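Local coordinates for protein HTH-type transcriptional activator AmpR (Citrobacter freundii, PDB 3KOS) that regulates transcription of the AmpC beta-lactamase gene as a LysR-family activator, of which this chain is the effector-binding domain, at residues Y61-G66 with Y182-L187. Numbering follows the deposited sequence.
Sequences YTIRYG and YWITRL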
loop_
_atom_site.group_PDB
_atom_site.type_symbol
_atom_site.label_atom_id
_atom_site.label_comp_id
_atom_site.label_asym_id
_atom_site.label_seq_id
_atom_site.Cartn_x
_atom_site.Cartn_y
_atom_site.Cartn_z
ATOM N N TYR A 61 6.733 -18.047 -6.533
ATOM C CA TYR A 61 5.799 -18.130 -5.423
ATOM C C TYR A 61 5.012 -16.828 -5.287
ATOM O O TYR A 61 5.505 -15.756 -5.639
ATOM C CB TYR A 61 6.552 -18.309 -4.110
ATOM C CG TYR A 61 6.928 -19.733 -3.750
ATOM C CD1 TYR A 61 6.027 -20.781 -3.905
ATOM C CD2 TYR A 61 8.170 -20.011 -3.199
ATOM C CE1 TYR A 61 6.373 -22.083 -3.539
ATOM C CE2 TYR A 61 8.520 -21.299 -2.839
ATOM C CZ TYR A 61 7.622 -22.327 -3.015
ATOM O OH TYR A 61 7.994 -23.604 -2.639
ATOM N N THR A 62 3.814 -16.941 -4.731
ATOM C CA THR A 62 3.004 -15.783 -4.350
ATOM C C THR A 62 2.695 -15.884 -2.860
ATOM O O THR A 62 2.223 -16.916 -2.385
ATOM C CB THR A 62 1.670 -15.790 -5.104
ATOM O OG1 THR A 62 1.920 -15.814 -6.513
ATOM C CG2 THR A 62 0.840 -14.555 -4.752
ATOM N N ILE A 63 2.976 -14.829 -2.103
ATOM C CA ILE A 63 2.537 -14.821 -0.718
ATOM C C ILE A 63 1.303 -13.941 -0.675
ATOM O O ILE A 63 1.325 -12.830 -1.186
ATOM C CB ILE A 63 3.624 -14.334 0.231
ATOM C CG1 ILE A 63 4.766 -15.373 0.263
ATOM C CG2 ILE A 63 3.029 -14.122 1.620
ATOM C CD1 ILE A 63 5.974 -14.955 1.101
ATOM N N ARG A 64 0.221 -14.464 -0.104
ATOM C CA ARG A 64 -1.077 -13.824 -0.218
ATOM C C ARG A 64 -1.950 -14.072 1.002
ATOM O O ARG A 64 -1.683 -14.971 1.809
ATOM C CB ARG A 64 -1.791 -14.356 -1.465
ATOM C CG ARG A 64 -2.165 -15.814 -1.357
ATOM C CD ARG A 64 -2.153 -16.478 -2.733
ATOM N NE ARG A 64 -2.978 -15.753 -3.690
ATOM C CZ ARG A 64 -3.070 -16.064 -4.978
ATOM N NH1 ARG A 64 -3.843 -15.347 -5.787
ATOM N NH2 ARG A 64 -2.384 -17.093 -5.456
ATOM N N TYR A 65 -3.014 -13.282 1.111
ATOM C CA TYR A 65 -3.997 -13.430 2.172
ATOM C C TYR A 65 -5.203 -14.156 1.602
ATOM O O TYR A 65 -5.690 -13.800 0.530
ATOM C CB TYR A 65 -4.435 -12.044 2.652
ATOM C CG TYR A 65 -5.571 -12.018 3.661
ATOM C CD1 TYR A 65 -6.896 -11.957 3.241
ATOM C CD2 TYR A 65 -5.316 -12.015 5.030
ATOM C CE1 TYR A 65 -7.941 -11.907 4.153
ATOM C CE2 TYR A 65 -6.359 -11.963 5.956
ATOM C CZ TYR A 65 -7.668 -11.903 5.502
ATOM O OH TYR A 65 -8.709 -11.852 6.394
ATOM N N GLY A 66 -5.690 -15.166 2.317
ATOM C CA GLY A 66 -6.869 -15.874 1.861
ATOM C C GLY A 66 -7.176 -17.134 2.644
ATOM O O GLY A 66 -6.718 -17.304 3.778
ATOM N N TYR A 182 -2.328 -16.015 6.075
ATOM C CA TYR A 182 -1.312 -15.820 5.044
ATOM C C TYR A 182 -0.801 -17.162 4.552
ATOM O O TYR A 182 -0.529 -18.067 5.351
ATOM C CB TYR A 182 -0.174 -14.912 5.535
ATOM C CG TYR A 182 -0.651 -13.479 5.719
ATOM C CD1 TYR A 182 -0.840 -12.640 4.620
ATOM C CD2 TYR A 182 -0.938 -12.983 6.981
ATOM C CE1 TYR A 182 -1.305 -11.341 4.776
ATOM C CE2 TYR A 182 -1.407 -11.677 7.152
ATOM C CZ TYR A 182 -1.581 -10.862 6.047
ATOM O OH TYR A 182 -2.056 -9.568 6.204
ATOM N N TRP A 183 -0.701 -17.283 3.233
ATOM C CA TRP A 183 -0.292 -18.526 2.579
ATOM C C TRP A 183 0.798 -18.248 1.566
ATOM O O TRP A 183 0.909 -17.133 1.045
ATOM C CB TRP A 183 -1.477 -19.120 1.811
ATOM C CG TRP A 183 -2.638 -19.479 2.659
ATOM C CD1 TRP A 183 -3.596 -18.639 3.149
ATOM C CD2 TRP A 183 -2.986 -20.795 3.112
ATOM N NE1 TRP A 183 -4.513 -19.352 3.890
ATOM C CE2 TRP A 183 -4.160 -20.676 3.882
ATOM C CE3 TRP A 183 -2.410 -22.063 2.946
ATOM C CZ2 TRP A 183 -4.777 -21.773 4.479
ATOM C CZ3 TRP A 183 -3.023 -23.155 3.541
ATOM C CH2 TRP A 183 -4.193 -23.000 4.299
ATOM N N ILE A 184 1.600 -19.265 1.270
ATOM C CA ILE A 184 2.493 -19.185 0.118
ATOM C C ILE A 184 1.992 -20.177 -0.947
ATOM O O ILE A 184 1.676 -21.318 -0.633
ATOM C CB ILE A 184 3.973 -19.445 0.508
ATOM C CG1 ILE A 184 4.904 -19.186 -0.690
ATOM C CG2 ILE A 184 4.157 -20.845 1.091
ATOM C CD1 ILE A 184 6.390 -19.018 -0.310
ATOM N N THR A 185 1.894 -19.736 -2.190
ATOM C CA THR A 185 1.269 -20.562 -3.217
ATOM C C THR A 185 2.107 -20.666 -4.486
ATOM O O THR A 185 2.779 -19.711 -4.884
ATOM C CB THR A 185 -0.179 -20.079 -3.556
ATOM O OG1 THR A 185 -0.145 -18.831 -4.263
ATOM C CG2 THR A 185 -0.987 -19.909 -2.286
ATOM N N ARG A 186 2.067 -21.849 -5.098
ATOM C CA ARG A 186 2.730 -22.114 -6.369
ATOM C C ARG A 186 1.651 -22.583 -7.337
ATOM O O ARG A 186 0.846 -23.450 -6.997
ATOM C CB ARG A 186 3.775 -23.234 -6.172
ATOM C CG ARG A 186 4.435 -23.740 -7.439
ATOM C CD ARG A 186 5.291 -25.001 -7.174
ATOM N NE ARG A 186 4.503 -26.110 -6.630
ATOM C CZ ARG A 186 3.926 -27.046 -7.379
ATOM N NH1 ARG A 186 4.055 -27.012 -8.697
ATOM N NH2 ARG A 186 3.225 -28.017 -6.813
ATOM N N LEU A 187 1.602 -22.005 -8.529
ATOM C CA LEU A 187 0.711 -22.550 -9.553
ATOM C C LEU A 187 1.092 -24.008 -9.737
ATOM O O LEU A 187 2.272 -24.328 -9.802
ATOM C CB LEU A 187 0.881 -21.811 -10.877
ATOM C CG LEU A 187 0.266 -20.416 -10.945
ATOM C CD1 LEU A 187 0.437 -19.837 -12.341
ATOM C CD2 LEU A 187 -1.208 -20.485 -10.561
HETATM O O HOH W 1 2.288 -18.493 -7.414
#
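Thr62 and Thr185 and, two residues along, Arg64 and Trp183 form the two hydrogen-bonded pairs of an antiparallel ribbon, the shortest bond running from Thr185 N to Thr62 O (2.8 Å). A water joins Thr62 OG1 to Thr185 O, giving that carbonyl a second donor besides Thr62 N. Beyond the Arg64-Trp183 pair, Trp183 NE1 makes a weak, bent bond to Gly66 O (3.0 Å, 131°).

Apolar contacts gather on the face of Ile63 and Ile184, with Tyr61 beside them. Ile184 is extended, CG1 anti to the backbone N (chi1 -173°), and lays CD1 over one face of the Tyr61 ring, 3.8 Å from its centroid, in a CH-pi contact; the Tyr61 hydroxyl is hydrogen-bonded to Ser200 of helix 194-209. Ile63 CG1 meets Ile184 CG1 at 3.9 Å. At the far end Tyr65 turns its ring edge to the face of Tyr182 (planes at 68°), and Tyr182 OH hydrogen-bonds a sulfonate oxygen of a bound MES, probably from the crystallisation liquor, which may mark a pocket.

On the Trp183 face, Arg64 NH2 approaches Thr185 OG1 in the guanidinium plane (3.1 Å). The backbone bonds thus fix the antiparallel register inside the domain's mixed sheet, with Ile63 and Ile184 packed against helix 194-209 and a polar-aromatic face opposite.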